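Local coordinates for protein ribosomal RNA methyltransferase, putative (Plasmodium falciparum, PDB 2PLW) that probably transfers a methyl group from S-adenosylmethionine to the 2'-oxygen of a uridine in ribosomal RNA, through this FtsJ-like methyltransferase domain, at residues Y17-K22 and I107-S112; I25-G30 and T137-Q142. One frame throughout, in Å; residues are numbered along the deposited sequence.

Interaction 1: Y17-K22 and I107-S112; sequences YLFLKK and IDIILS
F19 meets I109 and L111 where the loop after helix 7-17 lies over the central strand 107-112, and the contact is apolar apart from one carbonyl oxygen.

Take the ring first. Two atoms of the F19 ring do the work: CD1 sits 4.1 Å from I109 CG2, and CE1 lies 3.8 Å from L111 CD2. Both methyls come in obliquely, from alternate residues of the strand whose side chains point to the same face, and the side chains of F19 and I109 cross at about a right angle. F19 has its CG tucked between the backbone N and the carbonyl carbon (chi1 46°), which leaves the ring directed at the strand while Y17 CB lies in the ring plane at its edge.

The aliphatic contacts centre on I109. Its CG1-CD1 branch runs beside the backbone N (chi1 -55°) and reaches past the ring to the chain itself, where CD1 lies 3.1 Å from F19 O, a tight van der Waals approach of a methyl to a carbonyl. L20 adds a looser touch: its CD2 comes to 4.4 Å from I109 CD1.

The polar part belongs to the loop. Just past L18, which leaves the helix with positive phi, the amide nitrogens of F19 and L20 both donate to D14 OD1, so one carboxylate oxygen holds the start of the loop.

The site is buried in the SAM-dependent methyltransferase fold. F19 and L111 both also pack on I151 of the neighbouring strand 148-155, I109 reaches I26 of strand 24-29, and L20 and L111 touch I40 of helix 35-43. L111 further meets W36, a SAM-binding residue at the start of that helix.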
loop_
_atom_site.group_PDB
_atom_site.type_symbol
_atom_site.label_atom_id
_atom_site.label_comp_id
_atom_site.label_asym_id
_atom_site.label_seq_id
_atom_site.Cartn_x
_atom_site.Cartn_y
_atom_site.Cartn_z
ATOM N N TYR A 17 9.730 -11.380 1.180
ATOM C CA TYR A 17 10.095 -10.492 0.079
ATOM C C TYR A 17 11.153 -9.445 0.397
ATOM O O TYR A 17 11.633 -8.784 -0.529
ATOM C CB TYR A 17 8.837 -9.862 -0.534
ATOM C CG TYR A 17 7.879 -10.900 -1.069
ATOM C CD1 TYR A 17 8.081 -11.501 -2.326
ATOM C CD2 TYR A 17 6.777 -11.294 -0.321
ATOM C CE1 TYR A 17 7.192 -12.449 -2.815
ATOM C CE2 TYR A 17 5.891 -12.246 -0.789
ATOM C CZ TYR A 17 6.103 -12.824 -2.032
ATOM O OH TYR A 17 5.211 -13.769 -2.470
ATOM N N LEU A 18 11.516 -9.308 1.679
ATOM C CA LEU A 18 12.617 -8.453 2.170
ATOM C C LEU A 18 12.736 -7.085 1.511
ATOM O O LEU A 18 13.670 -6.834 0.727
ATOM C CB LEU A 18 13.983 -9.170 2.075
ATOM C CG LEU A 18 14.572 -10.043 3.200
ATOM C CD1 LEU A 18 14.768 -9.282 4.541
ATOM C CD2 LEU A 18 13.773 -11.318 3.377
ATOM N N PHE A 19 11.798 -6.206 1.842
ATOM C CA PHE A 19 11.699 -4.903 1.204
ATOM C C PHE A 19 11.917 -3.777 2.201
ATOM O O PHE A 19 12.243 -2.666 1.800
ATOM C CB PHE A 19 10.351 -4.750 0.466
ATOM C CG PHE A 19 9.158 -5.192 1.273
ATOM C CD1 PHE A 19 8.560 -4.312 2.181
ATOM C CD2 PHE A 19 8.629 -6.484 1.131
ATOM C CE1 PHE A 19 7.451 -4.703 2.929
ATOM C CE2 PHE A 19 7.526 -6.889 1.892
ATOM C CZ PHE A 19 6.932 -5.986 2.783
ATOM N N LEU A 20 11.753 -4.055 3.500
ATOM C CA LEU A 20 11.935 -3.017 4.512
ATOM C C LEU A 20 13.409 -2.822 4.819
ATOM O O LEU A 20 14.032 -3.641 5.499
ATOM C CB LEU A 20 11.156 -3.314 5.789
ATOM C CG LEU A 20 9.627 -3.346 5.646
ATOM C CD1 LEU A 20 8.974 -3.930 6.918
ATOM C CD2 LEU A 20 9.053 -1.941 5.352
ATOM N N LYS A 21 13.946 -1.720 4.311
ATOM C CA LYS A 21 15.387 -1.490 4.272
ATOM C C LYS A 21 15.682 -0.069 4.730
ATOM O O LYS A 21 14.779 0.775 4.777
ATOM C CB LYS A 21 15.897 -1.695 2.842
ATOM C CG LYS A 21 15.966 -3.161 2.401
ATOM C CD LYS A 21 16.325 -3.356 0.922
ATOM C CE LYS A 21 15.133 -3.039 -0.002
ATOM N NZ LYS A 21 15.135 -3.640 -1.389
ATOM N N LYS A 22 16.948 0.192 5.044
ATOM C CA LYS A 22 17.378 1.510 5.495
ATOM C C LYS A 22 17.235 2.578 4.406
ATOM O O LYS A 22 17.288 2.270 3.223
ATOM C CB LYS A 22 18.832 1.450 5.998
ATOM C CG LYS A 22 19.858 1.165 4.923
ATOM C CD LYS A 22 21.279 1.266 5.492
ATOM C CE LYS A 22 22.339 1.148 4.401
ATOM N NZ LYS A 22 22.397 -0.186 3.695
ATOM N N ILE A 107 8.366 8.029 -3.271
ATOM C CA ILE A 107 8.183 7.115 -2.173
ATOM C C ILE A 107 8.765 5.764 -2.593
ATOM O O ILE A 107 8.417 5.260 -3.628
ATOM C CB ILE A 107 6.657 6.958 -1.868
ATOM C CG1 ILE A 107 6.049 8.327 -1.515
ATOM C CG2 ILE A 107 6.417 5.975 -0.720
ATOM C CD1 ILE A 107 4.616 8.256 -1.141
ATOM N N ASP A 108 9.641 5.185 -1.786
ATOM C CA ASP A 108 10.307 3.944 -2.169
ATOM C C ASP A 108 9.505 2.657 -2.031
ATOM O O ASP A 108 9.720 1.700 -2.793
ATOM C CB ASP A 108 11.605 3.813 -1.382
ATOM C CG ASP A 108 12.513 4.985 -1.603
ATOM O OD1 ASP A 108 13.046 5.092 -2.714
ATOM O OD2 ASP A 108 12.641 5.837 -0.697
ATOM N N ILE A 109 8.631 2.618 -1.031
ATOM C CA ILE A 109 7.841 1.446 -0.738
ATOM C C ILE A 109 6.429 1.897 -0.464
ATOM O O ILE A 109 6.193 2.731 0.431
ATOM C CB ILE A 109 8.388 0.668 0.493
ATOM C CG1 ILE A 109 9.862 0.317 0.298
ATOM C CG2 ILE A 109 7.542 -0.563 0.745
ATOM C CD1 ILE A 109 10.586 -0.099 1.618
ATOM N N ILE A 110 5.506 1.401 -1.275
ATOM C CA ILE A 110 4.103 1.722 -1.061
ATOM C C ILE A 110 3.372 0.419 -0.781
ATOM O O ILE A 110 3.374 -0.486 -1.603
ATOM C CB ILE A 110 3.501 2.478 -2.258
ATOM C CG1 ILE A 110 4.162 3.855 -2.404
ATOM C CG2 ILE A 110 1.979 2.662 -2.067
ATOM C CD1 ILE A 110 3.706 4.597 -3.703
ATOM N N LEU A 111 2.772 0.359 0.396
ATOM C CA LEU A 111 2.042 -0.816 0.866
ATOM C C LEU A 111 0.567 -0.456 1.005
ATOM O O LEU A 111 0.223 0.642 1.441
ATOM C CB LEU A 111 2.558 -1.264 2.240
ATOM C CG LEU A 111 4.081 -1.433 2.393
ATOM C CD1 LEU A 111 4.513 -1.675 3.846
ATOM C CD2 LEU A 111 4.607 -2.561 1.501
ATOM N N SER A 112 -0.298 -1.391 0.649
ATOM C CA SER A 112 -1.710 -1.216 0.915
ATOM C C SER A 112 -2.325 -2.472 1.503
ATOM O O SER A 112 -2.319 -3.539 0.880
ATOM C CB SER A 112 -2.470 -0.802 -0.346
ATOM O OG SER A 112 -3.849 -0.866 -0.097
#

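Interaction 2: I25-G30 and T137-Q142; sequences IILDIG and THFMEQ. With SAM (S-adenosylmethionine), chain C.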
loop_
_atom_site.group_PDB
_atom_site.type_symbol
_atom_site.label_atom_id
_atom_site.label_comp_id
_atom_site.label_asym_id
_atom_site.label_seq_id
_atom_site.Cartn_x
_atom_site.Cartn_y
_atom_site.Cartn_z
ATOM N N ILE A 25 11.755 5.813 2.006
ATOM C CA ILE A 25 10.501 6.459 2.384
ATOM C C ILE A 25 9.411 5.400 2.156
ATOM O O ILE A 25 9.305 4.827 1.076
ATOM C CB ILE A 25 10.246 7.718 1.555
ATOM C CG1 ILE A 25 11.341 8.764 1.839
ATOM C CG2 ILE A 25 8.870 8.284 1.875
ATOM C CD1 ILE A 25 11.136 10.104 1.073
ATOM N N ILE A 26 8.590 5.183 3.170
ATOM C CA ILE A 26 7.598 4.092 3.179
ATOM C C ILE A 26 6.195 4.633 3.460
ATOM O O ILE A 26 5.966 5.356 4.432
ATOM C CB ILE A 26 7.966 3.038 4.239
ATOM C CG1 ILE A 26 9.389 2.527 3.998
ATOM C CG2 ILE A 26 7.013 1.833 4.178
ATOM C CD1 ILE A 26 10.031 2.004 5.265
ATOM N N LEU A 27 5.256 4.270 2.590
ATOM C CA LEU A 27 3.855 4.660 2.747
ATOM C C LEU A 27 2.992 3.435 2.981
ATOM O O LEU A 27 3.067 2.465 2.246
ATOM C CB LEU A 27 3.370 5.386 1.494
ATOM C CG LEU A 27 1.878 5.753 1.452
ATOM C CD1 LEU A 27 1.515 6.713 2.554
ATOM C CD2 LEU A 27 1.520 6.355 0.103
ATOM N N ASP A 28 2.124 3.529 3.983
ATOM C CA ASP A 28 1.289 2.431 4.420
ATOM C C ASP A 28 -0.147 2.884 4.224
ATOM O O ASP A 28 -0.628 3.732 4.985
ATOM C CB ASP A 28 1.580 2.170 5.899
ATOM C CG ASP A 28 0.708 1.091 6.496
ATOM O OD1 ASP A 28 0.270 0.189 5.766
ATOM O OD2 ASP A 28 0.442 1.166 7.724
ATOM N N ILE A 29 -0.795 2.364 3.186
ATOM C CA ILE A 29 -2.149 2.789 2.839
ATOM C C ILE A 29 -3.144 1.873 3.533
ATOM O O ILE A 29 -2.932 0.653 3.577
ATOM C CB ILE A 29 -2.375 2.752 1.319
ATOM C CG1 ILE A 29 -1.365 3.677 0.624
ATOM C CG2 ILE A 29 -3.855 3.149 0.986
ATOM C CD1 ILE A 29 -1.492 3.670 -0.885
ATOM N N GLY A 30 -4.205 2.467 4.079
ATOM C CA GLY A 30 -5.163 1.722 4.898
ATOM C C GLY A 30 -4.520 1.381 6.235
ATOM O O GLY A 30 -4.541 0.234 6.640
ATOM N N THR A 137 -3.605 1.849 -7.254
ATOM C CA THR A 137 -2.553 1.734 -8.288
ATOM C C THR A 137 -2.312 3.054 -9.066
ATOM O O THR A 137 -1.182 3.468 -9.274
ATOM C CB THR A 137 -2.877 0.562 -9.230
ATOM O OG1 THR A 137 -2.972 -0.637 -8.438
ATOM C CG2 THR A 137 -1.815 0.406 -10.364
ATOM N N HIS A 138 -3.403 3.732 -9.418
ATOM C CA HIS A 138 -3.317 5.022 -10.090
ATOM C C HIS A 138 -2.595 6.056 -9.232
ATOM O O HIS A 138 -1.786 6.825 -9.738
ATOM C CB HIS A 138 -4.725 5.501 -10.427
ATOM C CG HIS A 138 -4.744 6.774 -11.205
ATOM N ND1 HIS A 138 -4.507 6.820 -12.562
ATOM C CD2 HIS A 138 -4.944 8.052 -10.807
ATOM C CE1 HIS A 138 -4.568 8.076 -12.970
ATOM N NE2 HIS A 138 -4.830 8.842 -11.926
ATOM N N PHE A 139 -2.911 6.075 -7.936
ATOM C CA PHE A 139 -2.267 6.970 -6.994
ATOM C C PHE A 139 -0.775 6.574 -6.841
ATOM O O PHE A 139 0.140 7.423 -6.884
ATOM C CB PHE A 139 -3.030 6.921 -5.670
ATOM C CG PHE A 139 -2.266 7.470 -4.515
ATOM C CD1 PHE A 139 -2.235 8.828 -4.282
ATOM C CD2 PHE A 139 -1.520 6.623 -3.698
ATOM C CE1 PHE A 139 -1.526 9.349 -3.221
ATOM C CE2 PHE A 139 -0.788 7.133 -2.620
ATOM C CZ PHE A 139 -0.795 8.495 -2.384
ATOM N N MET A 140 -0.529 5.274 -6.709
ATOM C CA MET A 140 0.844 4.728 -6.571
ATOM C C MET A 140 1.766 5.195 -7.707
ATOM O O MET A 140 2.903 5.650 -7.478
ATOM C CB MET A 140 0.781 3.177 -6.485
ATOM C CG MET A 140 2.194 2.468 -6.605
ATOM S SD MET A 140 2.854 2.333 -8.202
ATOM C CE MET A 140 1.670 1.264 -9.009
ATOM N N GLU A 141 1.270 5.102 -8.936
ATOM C CA GLU A 141 2.046 5.490 -10.098
ATOM C C GLU A 141 2.574 6.912 -10.026
ATOM O O GLU A 141 3.634 7.216 -10.590
ATOM C CB GLU A 141 1.182 5.394 -11.340
ATOM C CG GLU A 141 1.149 4.067 -12.035
ATOM C CD GLU A 141 0.798 4.282 -13.490
ATOM O OE1 GLU A 141 -0.324 4.762 -13.740
ATOM O OE2 GLU A 141 1.664 4.042 -14.373
ATOM N N GLN A 142 1.814 7.794 -9.371
ATOM C CA GLN A 142 2.214 9.198 -9.240
ATOM C C GLN A 142 3.342 9.374 -8.262
ATOM O O GLN A 142 4.190 10.237 -8.471
ATOM C CB GLN A 142 1.017 10.051 -8.792
ATOM C CG GLN A 142 -0.167 10.008 -9.788
ATOM C CD GLN A 142 -1.439 10.600 -9.193
ATOM O OE1 GLN A 142 -1.427 11.694 -8.639
ATOM N NE2 GLN A 142 -2.527 9.846 -9.261
HETATM N N SAM C . -2.845 -2.736 8.053
HETATM C CA SAM C . -3.662 -2.144 9.165
HETATM C C SAM C . -3.010 -2.373 10.529
HETATM O O SAM C . -2.123 -3.222 10.629
HETATM O OXT SAM C . -3.315 -1.721 11.535
HETATM C CB SAM C . -5.077 -2.737 9.129
HETATM C CG SAM C . -5.800 -2.183 7.902
HETATM S SD SAM C . -7.587 -2.422 7.892
HETATM C CE SAM C . -7.613 -4.201 7.622
HETATM C "C5'" SAM C . -8.057 -1.786 6.261
HETATM C "C4'" SAM C . -8.129 -0.259 6.272
HETATM O "O4'" SAM C . -8.261 0.187 4.919
HETATM C "C3'" SAM C . -9.320 0.350 7.054
HETATM O "O3'" SAM C . -8.876 1.044 8.199
HETATM C "C2'" SAM C . -9.986 1.298 6.045
HETATM O "O2'" SAM C . -10.433 2.551 6.554
HETATM C "C1'" SAM C . -8.891 1.468 5.008
HETATM N N9 SAM C . -9.327 1.892 3.677
HETATM C C8 SAM C . -10.264 1.311 2.847
HETATM N N7 SAM C . -10.313 2.015 1.696
HETATM C C5 SAM C . -9.414 3.030 1.788
HETATM C C6 SAM C . -9.031 4.052 0.918
HETATM N N6 SAM C . -9.583 4.178 -0.281
HETATM N N1 SAM C . -8.062 4.948 1.294
HETATM C C2 SAM C . -7.446 4.860 2.529
HETATM N N3 SAM C . -7.811 3.842 3.390
HETATM C C4 SAM C . -8.787 2.961 3.027
#
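F139 turns the edge of its ring to L27 and meets I29 obliquely, joining helix 122-143 to strand 24-29 in the Rossmann-like sheet of a class I methyltransferase. The tight part is small and buried. L27 CD2 approaches in the plane of the ring, 3.7 Å from F139 CE2 and 4.0 Å from CZ, the two side chains coming from opposite directions. I29 slides past the ring instead, its CD1 lying at 3.9 Å from F139 CE2. F139 has its CG anti to the backbone N (chi1 163°), which carries the ring off the helix and down toward the sheet; L27, also anti (chi1 175°), reaches up from the strand to meet it. Around this cluster, F139 touches I72, a SAM-binding residue, and meets the ring of Y143, while I29 packs on I110 of strand 107-112.

The other side of the helix is far looser. H138, E141 and Q142 are partly exposed and reach nothing on the strand; M140, though buried, leads its end away from it. H138 and Q142 are held by hydrogen bonds: Q142 NE2 donates to H138 O at 3.1 Å from above the carbonyl plane, and N78 takes up both H138 NE2 and Q142 NE2.

Beyond I29 the strand runs into the glycine-rich turn that starts at G30, the first SAM-binding motif of this superfamily. With positive phi (72°), G30 lies against the cofactor, and its carbonyl O sits 3.0 Å from SAM CG.

From the N terminus, the chain leaves helix 7-17 through 17-22, runs along strand 24-29 to G30, and only after two more strands and two helices comes to 107-112, where interaction 1 closes a loop of 84 intervening residues. It then enters helix 122-143, and interaction 2 returns 137-142 to 25-30. Their segments alternate, so the two loops cross rather than nest. They meet inside the sheet: strands 24-29 and 107-112 are parallel neighbours, with L111 O 2.7 Å from I29 N and I109 O 2.8 Å from L27 N, both probable hydrogen bonds. Interaction 1 lies on one face of this pair, interaction 2 on the other, beneath helix 122-143.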